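PDB 2QY1: pectate lyase II from Xanthomonas campestris pv. campestris, which probably cleaves pectate, a plant cell-wall polysaccharide, by beta-elimination, as other pectate lyases of polysaccharide lyase family 1 do. Local coordinates for residues A[114-120]-A[153-159]; A[64-68]-A[85-90]; A[177-181]-A[192-196]; A[131-137]-A[166-172]. The protein carries 2 engineered substitutions. All coordinates share one frame; numbering follows the deposited sequence.

Contact 1. Residues A[114-120]-A[153-159]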
loop_
_atom_site.group_PDB
_atom_site.type_symbol
_atom_site.label_atom_id
_atom_site.label_comp_id
_atom_site.label_asym_id
_atom_site.label_seq_id
_atom_site.Cartn_x
_atom_site.Cartn_y
_atom_site.Cartn_z
ATOM N N ASP A 114 3.152 8.049 8.355
ATOM C CA ASP A 114 2.972 7.298 7.112
ATOM C C ASP A 114 4.124 6.321 6.916
ATOM O O ASP A 114 5.291 6.687 7.057
ATOM C CB ASP A 114 2.851 8.238 5.906
ATOM C CG ASP A 114 1.905 7.703 4.835
ATOM O OD1 ASP A 114 1.110 8.506 4.296
ATOM O OD2 ASP A 114 1.949 6.491 4.528
ATOM N N SER A 115 3.779 5.076 6.604
ATOM C CA SER A 115 4.756 3.998 6.452
ATOM C C SER A 115 5.446 4.063 5.094
ATOM O O SER A 115 6.663 4.211 5.014
ATOM C CB SER A 115 4.106 2.631 6.676
ATOM O OG SER A 115 3.669 2.487 8.016
ATOM N N ILE A 116 4.662 3.938 4.030
ATOM C CA ILE A 116 5.173 4.085 2.671
ATOM C C ILE A 116 4.225 5.022 1.932
ATOM O O ILE A 116 3.054 4.695 1.723
ATOM C CB ILE A 116 5.307 2.718 1.949
ATOM C CG1 ILE A 116 6.322 1.824 2.679
ATOM C CG2 ILE A 116 5.698 2.912 0.479
ATOM C CD1 ILE A 116 6.305 0.354 2.252
ATOM N N SER A 117 4.730 6.194 1.563
ATOM C CA SER A 117 3.901 7.222 0.951
ATOM C C SER A 117 4.479 7.696 -0.371
ATOM O O SER A 117 5.651 8.069 -0.449
ATOM C CB SER A 117 3.733 8.411 1.901
ATOM O OG SER A 117 3.033 9.470 1.272
ATOM N N LEU A 118 3.639 7.685 -1.401
ATOM C CA LEU A 118 4.001 8.175 -2.720
ATOM C C LEU A 118 3.137 9.389 -3.023
ATOM O O LEU A 118 1.915 9.325 -2.907
ATOM C CB LEU A 118 3.767 7.082 -3.771
ATOM C CG LEU A 118 4.197 5.646 -3.440
ATOM C CD1 LEU A 118 3.771 4.681 -4.549
ATOM C CD2 LEU A 118 5.702 5.550 -3.186
ATOM N N GLU A 119 3.757 10.501 -3.403
ATOM C CA GLU A 119 2.985 11.731 -3.597
ATOM C C GLU A 119 3.455 12.638 -4.723
ATOM O O GLU A 119 4.625 13.022 -4.796
ATOM C CB GLU A 119 2.862 12.524 -2.286
ATOM C CG GLU A 119 4.021 12.344 -1.319
ATOM C CD GLU A 119 3.702 12.851 0.072
ATOM O OE1 GLU A 119 3.266 14.015 0.194
ATOM O OE2 GLU A 119 3.896 12.084 1.042
ATOM N N GLY A 120 2.513 12.980 -5.596
ATOM C CA GLY A 120 2.736 14.016 -6.587
ATOM C C GLY A 120 2.677 15.382 -5.930
ATOM O O GLY A 120 2.067 15.546 -4.869
ATOM N N GLY A 153 -1.184 6.173 7.470
ATOM C CA GLY A 153 -1.354 5.259 6.346
ATOM C C GLY A 153 -0.288 4.194 6.237
ATOM O O GLY A 153 0.827 4.362 6.731
ATOM N N GLY A 154 -0.641 3.084 5.595
ATOM C CA GLY A 154 0.287 1.972 5.420
ATOM C C GLY A 154 1.040 2.112 4.115
ATOM O O GLY A 154 2.235 2.422 4.107
ATOM N N ILE A 155 0.336 1.883 3.009
ATOM C CA ILE A 155 0.926 2.004 1.683
ATOM C C ILE A 155 0.048 2.952 0.870
ATOM O O ILE A 155 -0.972 2.547 0.307
ATOM C CB ILE A 155 1.097 0.618 1.005
ATOM C CG1 ILE A 155 2.002 -0.274 1.867
ATOM C CG2 ILE A 155 1.672 0.772 -0.409
ATOM C CD1 ILE A 155 1.830 -1.756 1.647
ATOM N N ASP A 156 0.454 4.218 0.834
ATOM C CA ASP A 156 -0.383 5.296 0.304
ATOM C C ASP A 156 0.176 5.939 -0.954
ATOM O O ASP A 156 1.393 6.009 -1.140
ATOM C CB ASP A 156 -0.559 6.393 1.359
ATOM C CG ASP A 156 -1.364 5.938 2.559
ATOM O OD1 ASP A 156 -1.984 4.855 2.512
ATOM O OD2 ASP A 156 -1.385 6.686 3.552
ATOM N N MET A 157 -0.729 6.413 -1.809
ATOM C CA MET A 157 -0.363 7.293 -2.915
ATOM C C MET A 157 -1.457 8.333 -3.185
ATOM O O MET A 157 -2.641 8.088 -2.940
ATOM C CB MET A 157 0.016 6.503 -4.180
ATOM C CG MET A 157 -1.100 5.698 -4.829
ATOM S SD MET A 157 -0.457 4.421 -5.943
ATOM C CE MET A 157 0.008 3.146 -4.785
ATOM N N LYS A 158 -1.045 9.499 -3.670
ATOM C CA LYS A 158 -1.972 10.601 -3.908
ATOM C C LYS A 158 -1.447 11.567 -4.965
ATOM O O LYS A 158 -0.263 11.543 -5.310
ATOM C CB LYS A 158 -2.252 11.357 -2.602
ATOM C CG LYS A 158 -1.027 12.017 -1.982
ATOM C CD LYS A 158 -1.396 12.810 -0.741
ATOM C CE LYS A 158 -0.157 13.177 0.061
ATOM N NZ LYS A 158 -0.513 13.604 1.444
ATOM N N LYS A 159 -2.345 12.411 -5.467
ATOM C CA LYS A 159 -1.994 13.518 -6.360
ATOM C C LYS A 159 -1.341 13.081 -7.679
ATOM O O LYS A 159 -0.453 13.754 -8.203
ATOM C CB LYS A 159 -1.155 14.575 -5.620
ATOM C CG LYS A 159 -1.905 15.270 -4.474
ATOM C CD LYS A 159 -1.052 16.334 -3.784
ATOM C CE LYS A 159 -0.144 15.719 -2.724
ATOM N NZ LYS A 159 0.973 16.633 -2.317
HETATM O O HOH W 1 -1.235 9.279 3.521
#

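Contact 2. Residues A[64-68]-A[85-90]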
loop_
_atom_site.group_PDB
_atom_site.type_symbol
_atom_site.label_atom_id
_atom_site.label_comp_id
_atom_site.label_asym_id
_atom_site.label_seq_id
_atom_site.Cartn_x
_atom_site.Cartn_y
_atom_site.Cartn_z
ATOM N N LYS A 64 9.445 10.038 11.967
ATOM C CA LYS A 64 10.773 9.726 11.442
ATOM C C LYS A 64 10.566 9.167 10.038
ATOM O O LYS A 64 10.044 8.058 9.874
ATOM C CB LYS A 64 11.480 8.698 12.332
ATOM C CG LYS A 64 11.932 9.236 13.693
ATOM C CD LYS A 64 11.877 8.165 14.793
ATOM C CE LYS A 64 12.889 7.048 14.586
ATOM N NZ LYS A 64 12.834 6.013 15.675
ATOM N N THR A 65 10.951 9.945 9.028
ATOM C CA THR A 65 10.602 9.634 7.642
ATOM C C THR A 65 11.747 9.928 6.674
ATOM O O THR A 65 12.249 11.058 6.609
ATOM C CB THR A 65 9.327 10.412 7.212
ATOM O OG1 THR A 65 8.276 10.152 8.151
ATOM C CG2 THR A 65 8.857 10.005 5.804
ATOM N N VAL A 66 12.161 8.901 5.938
ATOM C CA VAL A 66 13.152 9.052 4.879
ATOM C C VAL A 66 12.460 9.603 3.628
ATOM O O VAL A 66 11.384 9.137 3.249
ATOM C CB VAL A 66 13.857 7.707 4.568
ATOM C CG1 VAL A 66 14.798 7.844 3.383
ATOM C CG2 VAL A 66 14.627 7.218 5.780
ATOM N N GLN A 67 13.075 10.600 2.996
ATOM C CA GLN A 67 12.482 11.241 1.822
ATOM C C GLN A 67 13.315 11.002 0.568
ATOM O O GLN A 67 14.508 11.326 0.539
ATOM C CB GLN A 67 12.354 12.749 2.040
ATOM C CG GLN A 67 12.138 13.185 3.482
ATOM C CD GLN A 67 10.776 13.790 3.710
ATOM O OE1 GLN A 67 9.782 13.085 3.876
ATOM N NE2 GLN A 67 10.724 15.110 3.729
ATOM N N ILE A 68 12.686 10.434 -0.458
ATOM C CA ILE A 68 13.242 10.443 -1.808
ATOM C C ILE A 68 12.462 11.497 -2.589
ATOM O O ILE A 68 11.310 11.278 -2.963
ATOM C CB ILE A 68 13.126 9.070 -2.519
ATOM C CG1 ILE A 68 13.884 7.986 -1.749
ATOM C CG2 ILE A 68 13.653 9.162 -3.957
ATOM C CD1 ILE A 68 13.550 6.562 -2.212
ATOM N N ASN A 85 11.903 1.585 12.402
ATOM C CA ASN A 85 10.922 2.417 13.092
ATOM C C ASN A 85 10.870 3.796 12.425
ATOM O O ASN A 85 10.739 4.830 13.085
ATOM C CB ASN A 85 11.265 2.530 14.580
ATOM C CG ASN A 85 10.138 3.140 15.406
ATOM O OD1 ASN A 85 8.983 2.706 15.338
ATOM N ND2 ASN A 85 10.474 4.148 16.193
ATOM N N PHE A 86 10.993 3.788 11.101
ATOM C CA PHE A 86 10.858 4.994 10.288
ATOM C C PHE A 86 10.113 4.659 9.001
ATOM O O PHE A 86 10.166 3.522 8.529
ATOM C CB PHE A 86 12.228 5.627 9.982
ATOM C CG PHE A 86 13.181 4.717 9.247
ATOM C CD1 PHE A 86 13.153 4.627 7.857
ATOM C CD2 PHE A 86 14.120 3.959 9.947
ATOM C CE1 PHE A 86 14.037 3.790 7.177
ATOM C CE2 PHE A 86 15.009 3.121 9.276
ATOM C CZ PHE A 86 14.967 3.035 7.889
ATOM N N GLY A 87 9.415 5.651 8.454
ATOM C CA GLY A 87 8.693 5.498 7.196
ATOM C C GLY A 87 9.482 6.005 6.005
ATOM O O GLY A 87 10.580 6.549 6.160
ATOM N N ILE A 88 8.919 5.819 4.814
ATOM C CA ILE A 88 9.561 6.227 3.564
ATOM C C ILE A 88 8.574 7.031 2.726
ATOM O O ILE A 88 7.393 6.679 2.626
ATOM C CB ILE A 88 10.074 5.017 2.738
ATOM C CG1 ILE A 88 11.114 4.215 3.530
ATOM C CG2 ILE A 88 10.683 5.478 1.404
ATOM C CD1 ILE A 88 11.340 2.802 2.997
ATOM N N ARG A 89 9.075 8.104 2.128
ATOM C CA ARG A 89 8.265 8.981 1.304
ATOM C C ARG A 89 8.926 9.192 -0.057
ATOM O O ARG A 89 10.107 9.525 -0.132
ATOM C CB ARG A 89 8.117 10.310 2.029
ATOM C CG ARG A 89 6.952 11.142 1.614
ATOM C CD ARG A 89 6.983 12.412 2.445
ATOM N NE ARG A 89 6.095 13.433 1.920
ATOM C CZ ARG A 89 6.261 14.738 2.103
ATOM N NH1 ARG A 89 5.389 15.585 1.582
ATOM N NH2 ARG A 89 7.296 15.195 2.798
ATOM N N VAL A 90 8.164 8.987 -1.128
ATOM C CA VAL A 90 8.639 9.278 -2.485
ATOM C C VAL A 90 7.787 10.406 -3.058
ATOM O O VAL A 90 6.571 10.274 -3.183
ATOM C CB VAL A 90 8.600 8.036 -3.409
ATOM C CG1 VAL A 90 9.149 8.381 -4.786
ATOM C CG2 VAL A 90 9.396 6.885 -2.801
#

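Contact 3. Residues A[177-181]-A[192-196]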
loop_
_atom_site.group_PDB
_atom_site.type_symbol
_atom_site.label_atom_id
_atom_site.label_comp_id
_atom_site.label_asym_id
_atom_site.label_seq_id
_atom_site.Cartn_x
_atom_site.Cartn_y
_atom_site.Cartn_z
ATOM N N VAL A 177 -5.105 0.953 5.809
ATOM C CA VAL A 177 -4.089 0.187 5.078
ATOM C C VAL A 177 -3.485 0.909 3.875
ATOM O O VAL A 177 -2.265 1.075 3.794
ATOM C CB VAL A 177 -4.624 -1.205 4.646
ATOM C CG1 VAL A 177 -3.571 -1.973 3.846
ATOM C CG2 VAL A 177 -5.050 -1.999 5.863
ATOM N N ALA A 178 -4.335 1.324 2.941
ATOM C CA ALA A 178 -3.861 1.817 1.656
ATOM C C ALA A 178 -4.760 2.906 1.093
ATOM O O ALA A 178 -5.922 2.660 0.772
ATOM C CB ALA A 178 -3.727 0.663 0.663
ATOM N N LEU A 179 -4.208 4.110 0.980
ATOM C CA LEU A 179 -4.908 5.229 0.369
ATOM C C LEU A 179 -4.461 5.388 -1.074
ATOM O O LEU A 179 -3.283 5.226 -1.392
ATOM C CB LEU A 179 -4.646 6.522 1.152
ATOM C CG LEU A 179 -5.404 7.799 0.771
ATOM C CD1 LEU A 179 -6.905 7.648 0.986
ATOM C CD2 LEU A 179 -4.873 8.975 1.575
ATOM N N ASN A 180 -5.412 5.700 -1.949
ATOM C CA ASN A 180 -5.109 5.981 -3.346
ATOM C C ASN A 180 -5.978 7.149 -3.813
ATOM O O ASN A 180 -7.081 6.948 -4.308
ATOM C CB ASN A 180 -5.328 4.727 -4.206
ATOM C CG ASN A 180 -4.551 4.764 -5.511
ATOM O OD1 ASN A 180 -4.492 5.792 -6.190
ATOM N ND2 ASN A 180 -3.950 3.631 -5.871
ATOM N N GLY A 181 -5.467 8.367 -3.632
ATOM C CA GLY A 181 -6.251 9.587 -3.835
ATOM C C GLY A 181 -6.693 10.109 -2.479
ATOM O O GLY A 181 -7.416 9.422 -1.759
ATOM N N ALA A 192 -3.900 7.742 -11.963
ATOM C CA ALA A 192 -3.443 6.582 -11.197
ATOM C C ALA A 192 -3.727 5.260 -11.907
ATOM O O ALA A 192 -4.844 5.013 -12.372
ATOM C CB ALA A 192 -4.050 6.580 -9.798
ATOM N N ARG A 193 -2.689 4.435 -12.003
ATOM C CA ARG A 193 -2.781 3.095 -12.564
ATOM C C ARG A 193 -2.014 2.189 -11.613
ATOM O O ARG A 193 -0.783 2.220 -11.579
ATOM C CB ARG A 193 -2.161 3.045 -13.968
ATOM C CG ARG A 193 -2.801 3.973 -15.010
ATOM C CD ARG A 193 -4.208 3.529 -15.382
ATOM N NE ARG A 193 -4.777 4.340 -16.458
ATOM C CZ ARG A 193 -5.480 5.456 -16.273
ATOM N NH1 ARG A 193 -5.709 5.914 -15.047
ATOM N NH2 ARG A 193 -5.955 6.117 -17.321
ATOM N N THR A 194 -2.745 1.394 -10.836
ATOM C CA THR A 194 -2.154 0.638 -9.736
ATOM C C THR A 194 -2.552 -0.832 -9.762
ATOM O O THR A 194 -3.731 -1.170 -9.899
ATOM C CB THR A 194 -2.562 1.233 -8.368
ATOM O OG1 THR A 194 -2.568 2.664 -8.447
ATOM C CG2 THR A 194 -1.601 0.787 -7.268
ATOM N N THR A 195 -1.559 -1.703 -9.619
ATOM C CA THR A 195 -1.815 -3.123 -9.448
ATOM C C THR A 195 -1.494 -3.525 -8.009
ATOM O O THR A 195 -0.362 -3.368 -7.557
ATOM C CB THR A 195 -0.989 -3.976 -10.433
ATOM O OG1 THR A 195 -1.180 -3.489 -11.768
ATOM C CG2 THR A 195 -1.413 -5.438 -10.360
ATOM N N TYR A 196 -2.506 -4.016 -7.297
ATOM C CA TYR A 196 -2.328 -4.605 -5.973
ATOM C C TYR A 196 -2.468 -6.114 -6.103
ATOM O O TYR A 196 -3.560 -6.603 -6.396
ATOM C CB TYR A 196 -3.405 -4.111 -5.002
ATOM C CG TYR A 196 -3.437 -2.620 -4.733
ATOM C CD1 TYR A 196 -4.177 -1.760 -5.543
ATOM C CD2 TYR A 196 -2.761 -2.079 -3.641
ATOM C CE1 TYR A 196 -4.225 -0.394 -5.283
ATOM C CE2 TYR A 196 -2.801 -0.715 -3.371
ATOM C CZ TYR A 196 -3.531 0.120 -4.196
ATOM O OH TYR A 196 -3.575 1.468 -3.932
HETATM O O HOH W 2 -2.295 2.798 -2.000
#

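Contact 4. Residues A[131-137]-A[166-172]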
loop_
_atom_site.group_PDB
_atom_site.type_symbol
_atom_site.label_atom_id
_atom_site.label_comp_id
_atom_site.label_asym_id
_atom_site.label_seq_id
_atom_site.Cartn_x
_atom_site.Cartn_y
_atom_site.Cartn_z
ATOM N N VAL A 131 6.434 -1.399 -4.811
ATOM C CA VAL A 131 6.397 -1.611 -3.366
ATOM C C VAL A 131 6.167 -3.111 -3.160
ATOM O O VAL A 131 5.061 -3.603 -3.369
ATOM C CB VAL A 131 5.283 -0.759 -2.697
ATOM C CG1 VAL A 131 5.195 -1.038 -1.188
ATOM C CG2 VAL A 131 5.523 0.735 -2.952
ATOM N N ASP A 132 7.219 -3.832 -2.770
ATOM C CA ASP A 132 7.199 -5.300 -2.832
ATOM C C ASP A 132 7.777 -5.984 -1.591
ATOM O O ASP A 132 8.814 -5.575 -1.077
ATOM C CB ASP A 132 7.952 -5.758 -4.089
ATOM C CG ASP A 132 7.962 -7.269 -4.258
ATOM O OD1 ASP A 132 6.935 -7.838 -4.691
ATOM O OD2 ASP A 132 9.013 -7.885 -3.981
ATOM N N HIS A 133 7.102 -7.033 -1.117
ATOM C CA HIS A 133 7.615 -7.857 -0.008
ATOM C C HIS A 133 8.020 -7.057 1.235
ATOM O O HIS A 133 9.069 -7.303 1.838
ATOM C CB HIS A 133 8.778 -8.741 -0.481
ATOM C CG HIS A 133 8.338 -9.980 -1.192
ATOM N ND1 HIS A 133 8.292 -10.076 -2.566
ATOM C CD2 HIS A 133 7.914 -11.176 -0.716
ATOM C CE1 HIS A 133 7.866 -11.280 -2.907
ATOM N NE2 HIS A 133 7.629 -11.967 -1.803
ATOM N N ASN A 134 7.184 -6.098 1.609
ATOM C CA ASN A 134 7.364 -5.361 2.849
ATOM C C ASN A 134 6.348 -5.838 3.878
ATOM O O ASN A 134 5.272 -6.333 3.521
ATOM C CB ASN A 134 7.225 -3.850 2.613
ATOM C CG ASN A 134 8.176 -3.334 1.542
ATOM O OD1 ASN A 134 9.385 -3.269 1.751
ATOM N ND2 ASN A 134 7.627 -2.967 0.385
ATOM N N THR A 135 6.701 -5.707 5.154
ATOM C CA THR A 135 5.774 -5.989 6.252
ATOM C C THR A 135 5.520 -4.687 7.003
ATOM O O THR A 135 6.458 -4.033 7.456
ATOM C CB THR A 135 6.320 -7.083 7.192
ATOM O OG1 THR A 135 6.467 -8.302 6.455
ATOM C CG2 THR A 135 5.377 -7.334 8.374
ATOM N N VAL A 136 4.249 -4.307 7.109
ATOM C CA VAL A 136 3.865 -3.036 7.724
ATOM C C VAL A 136 2.852 -3.301 8.837
ATOM O O VAL A 136 1.816 -3.922 8.598
ATOM C CB VAL A 136 3.273 -2.063 6.667
ATOM C CG1 VAL A 136 2.796 -0.759 7.316
ATOM C CG2 VAL A 136 4.297 -1.769 5.564
ATOM N N PHE A 137 3.154 -2.843 10.051
ATOM C CA PHE A 137 2.260 -3.067 11.193
ATOM C C PHE A 137 2.250 -1.921 12.205
ATOM O O PHE A 137 3.204 -1.153 12.305
ATOM C CB PHE A 137 2.584 -4.396 11.891
ATOM C CG PHE A 137 3.880 -4.390 12.658
ATOM C CD1 PHE A 137 5.082 -4.701 12.024
ATOM C CD2 PHE A 137 3.897 -4.082 14.019
ATOM C CE1 PHE A 137 6.280 -4.699 12.732
ATOM C CE2 PHE A 137 5.091 -4.073 14.734
ATOM C CZ PHE A 137 6.284 -4.384 14.088
ATOM N N VAL A 166 1.963 -2.813 -6.205
ATOM C CA VAL A 166 1.993 -3.046 -4.772
ATOM C C VAL A 166 1.779 -4.551 -4.602
ATOM O O VAL A 166 0.647 -5.032 -4.684
ATOM C CB VAL A 166 0.868 -2.239 -4.058
ATOM C CG1 VAL A 166 0.836 -2.524 -2.568
ATOM C CG2 VAL A 166 1.030 -0.737 -4.316
ATOM N N SER A 167 2.867 -5.290 -4.387
ATOM C CA SER A 167 2.808 -6.753 -4.416
ATOM C C SER A 167 3.490 -7.448 -3.237
ATOM O O SER A 167 4.510 -6.979 -2.732
ATOM C CB SER A 167 3.386 -7.281 -5.731
ATOM O OG SER A 167 4.720 -6.831 -5.918
ATOM N N TYR A 168 2.908 -8.572 -2.817
ATOM C CA TYR A 168 3.471 -9.438 -1.770
ATOM C C TYR A 168 3.804 -8.719 -0.462
ATOM O O TYR A 168 4.745 -9.098 0.238
ATOM C CB TYR A 168 4.704 -10.190 -2.286
ATOM C CG TYR A 168 4.424 -11.127 -3.438
ATOM C CD1 TYR A 168 4.046 -12.447 -3.209
ATOM C CD2 TYR A 168 4.545 -10.695 -4.758
ATOM C CE1 TYR A 168 3.794 -13.316 -4.264
ATOM C CE2 TYR A 168 4.288 -11.560 -5.823
ATOM C CZ TYR A 168 3.912 -12.866 -5.564
ATOM O OH TYR A 168 3.656 -13.728 -6.604
ATOM N N ASN A 169 3.044 -7.677 -0.141
ATOM C CA ASN A 169 3.187 -7.005 1.145
ATOM C C ASN A 169 2.325 -7.645 2.229
ATOM O O ASN A 169 1.299 -8.284 1.907
ATOM C CB ASN A 169 2.850 -5.519 1.014
ATOM C CG ASN A 169 3.834 -4.773 0.135
ATOM O OD1 ASN A 169 5.017 -4.667 0.459
ATOM N ND2 ASN A 169 3.349 -4.251 -0.985
ATOM N N TYR A 170 2.735 -7.494 3.460
ATOM C CA TYR A 170 1.984 -8.007 4.592
ATOM C C TYR A 170 1.666 -6.840 5.516
ATOM O O TYR A 170 2.563 -6.257 6.124
ATOM C CB TYR A 170 2.799 -9.096 5.300
ATOM C CG TYR A 170 2.149 -9.779 6.491
ATOM C CD1 TYR A 170 0.769 -9.721 6.715
ATOM C CD2 TYR A 170 2.926 -10.520 7.382
ATOM C CE1 TYR A 170 0.191 -10.365 7.814
ATOM C CE2 TYR A 170 2.357 -11.170 8.471
ATOM C CZ TYR A 170 0.994 -11.090 8.681
ATOM O OH TYR A 170 0.443 -11.738 9.765
ATOM N N VAL A 171 0.383 -6.490 5.585
ATOM C CA VAL A 171 -0.079 -5.405 6.444
ATOM C C VAL A 171 -1.022 -5.980 7.491
ATOM O O VAL A 171 -2.068 -6.546 7.154
ATOM C CB VAL A 171 -0.791 -4.275 5.650
ATOM C CG1 VAL A 171 -1.120 -3.098 6.571
ATOM C CG2 VAL A 171 0.061 -3.805 4.466
ATOM N N TYR A 172 -0.644 -5.842 8.760
ATOM C CA TYR A 172 -1.454 -6.362 9.862
ATOM C C TYR A 172 -1.493 -5.411 11.058
ATOM O O TYR A 172 -0.644 -4.529 11.180
ATOM C CB TYR A 172 -0.988 -7.767 10.277
ATOM C CG TYR A 172 0.358 -7.827 10.972
ATOM C CD1 TYR A 172 0.449 -7.749 12.362
ATOM C CD2 TYR A 172 1.536 -7.980 10.242
ATOM C CE1 TYR A 172 1.678 -7.810 13.005
ATOM C CE2 TYR A 172 2.772 -8.047 10.880
ATOM C CZ TYR A 172 2.835 -7.958 12.256
ATOM O OH TYR A 172 4.054 -8.021 12.890
#

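Contact 1. Residues A[114-120]-A[153-159]
Asp-114 and Asp-156 turn their carboxylates to each other with planes 79° apart, Asp-114 OD1 lying 3.2 Å from Asp-156 OD2. Both atoms are acceptors, so no direct bond joins them; a water sits close to the two oxygens. Asp-114 is modelled in two positions, which makes this approach provisional. Next, Ser-115 N bonds to Gly-153 O, and its CB rests 3.2 Å from Gly-154 O while OG pairs with Tyr-174 OH. Ile-116 is held through both its N and its O: N donates to Gly-154 O, and O receives Asp-156 N at 2.8 Å. Ser-117 lies on the Asp-156 side of the sheet and gives its OG proton to Glu-119 OE2. Leu-118 N meets Asp-156 O, Leu-118 O takes Lys-158 N, and on the inner face Leu-118 CB lies 3.8 Å from Met-157 CB, the two side chains running side by side. Glu-119 OE1 stays 4.0 Å from Lys-158 NZ, beyond a salt bridge, though it touches Lys-158 CE at 3.5 Å; the carboxylate is engaged instead by Arg-89. Gly-120 N closes the register on Lys-158 O, and Lys-159 NZ, folded back by a bend at chi3 (-84°), makes a weak bond of 3.0 Å to Gly-120 O. In-register parallel strands 116-119 and 155-158, one turn of the coil apart, are characteristic of the right-handed parallel beta-helix of pectate lyases.

Contact 2. Residues A[64-68]-A[85-90]
The guanidinium of Arg-89 meets Gln-67 OE1 at its edge, close to its plane: the NH2 bond is weak, 3.4 Å to OE1, and the amide plane is turned 43° against it. The two side chains run side by side, which also brings Gln-67 OE1 within 3.2 Å of Arg-89 CD. Arg-89 NE forms a salt bridge with Glu-119. The Phe-86 ring is approached obliquely by Val-66 CG2, 3.6 Å from CD1, and packs edge-to-face with Tyr-43. Phe-86 CB lies 3.3 Å from Lys-64 O. The two backbones pair in parallel: Gly-87 N to Lys-64 O, Val-66 N to Gly-87 O, Arg-89 N to Val-66 O and Ile-68 N to Arg-89 O. On the Val-66 face Ile-68 CD1 stands 4.2 Å from Val-90 CG2, and on the Arg-89 face Thr-65 CG2 touches Arg-89 CB at 3.9 Å. Val-66 and Ile-68 pack on helix 23-32, while Ile-88 and Val-90 meet strand 97-105. Strand 65-69 is an edge strand of its four-stranded sheet, and a helix laid against the apolar face here is consistent with the N-terminal helical cap of pectate lyase beta-helices.

Contact 3. Residues A[177-181]-A[192-196]
Asn-180 and Tyr-196 meet inside the parallel beta-helix, where strand 176-180 and strand 193-202 belong to different walls of the coil and face each other across its interior. No backbone hydrogen bond joins them: the CA atoms of Asn-180 and Ala-192 are 8.0 Å apart, and side chains span the gap. The polar group gathers round Asn-180. Its CG is anti to the backbone N (chi1 -158°), which extends the amide from its strand to the opposite wall, where Thr-194 comes at it from the other direction. The amide and the tyrosine ring cross with planes 65° apart. As modelled, Asn-180 ND2 is 2.9 Å from Tyr-196 OH and 3.1 Å from Thr-194 OG1, but the amide is probably turned over in the model, so the donor and acceptor roles in both approaches are not settled. More secure is the position of Asn-180 CB, 3.7 Å from Tyr-196 OH. Apolar contacts are slight: Ala-178 CB lies obliquely to the tyrosine ring, 4.4 Å from Tyr-196 CE2. Met-157 of strand 155-158, on the preceding coil, packs against Asn-180, Thr-194 and Tyr-196 from one side, while Pro-209 and Ile-218 press on the tyrosine from further along the coil. A bridging water makes a clear polar link. It lies at the edge of the tyrosine ring, in its plane, accepting the proton of Tyr-196 OH at 2.7 Å and donating to Leu-179 O, also at 2.7 Å.

Contact 4. Residues A[131-137]-A[166-172]
Val-166 lies in register with Val-131, its CA-H turned to Val-131 O. Ser-167 follows with three bonds: its N donates to Val-131 O, its O accepts His-133 N, and its OG, set between backbone N and carbonyl carbon (chi1 57°), donates to the anti lone pair of Asp-132 OD1 at 2.7 Å. The other oxygen of that aspartate takes His-133 ND1, which, with the NE2 bond to Ala-329 O, helps fix the imidazole's rotation. Tyr-168 places CB over the middle of the His-133 ring, 3.4 Å from its centroid, while its own ring is nearly parallel to the imidazole but slid aside; His-198 stacks on the tyrosine. Asn-169 turns inward. Its OD1 accepts two donors, Asn-134 N at 2.8 Å and Asn-134 ND2 at 3.1 Å, with the amide planes 11° apart; Asn-134 OD1 takes Met-102 N. Its ND2 reaches Val-131 O at 3.0 Å from above the carbonyl plane, so that oxygen has two donors as well. Asparagines laid amide to amide on successive coils form the asparagine stack of the pectate lyase beta-helix, which here carries on to Asn-199. Beyond the turn, Tyr-170 restores strand pairing: its N donates to Asn-134 O and its O receives Val-136 N. Val-171 points back into the apolar interior, CG2 4.3 Å from Val-136 CB. Tyr-172 N bonds to Val-136 O, and its ring spreads over Phe-137 CB, 3.6 Å from the centroid, the two rings near parallel but slid until they barely overlap. Thr-135 CG2 touches the edge of the same ring, 3.7 Å from Tyr-172 CE2.

In the fold
Contacts 1, 2 and 4 join parallel strands of successive coils, whereas contact 3 reaches across the interior without backbone bonds. Contacts 1 and 2 share one sheet: strands 87-91 and 116-119 are neighbours, tied by the Arg-89 to Glu-119 salt bridge. Contact 4 lies on another wall, where Ile-155 of contact 1 packs against Asn-169 and Val-171. Contact 3 adjoins both, through Leu-179 N bonded to Asp-156 OD1 and, probably, Val-166 N to Thr-195 O. All are largely buried, but the centre of contact 2 lies about 14 Å from the chain centre, the others about 7 Å. Neighbouring carboxylates and lysines mark contact 1, a weak Gln-Arg bond contact 2, aromatics and asparagine amides contact 4, a bridging water contact 3.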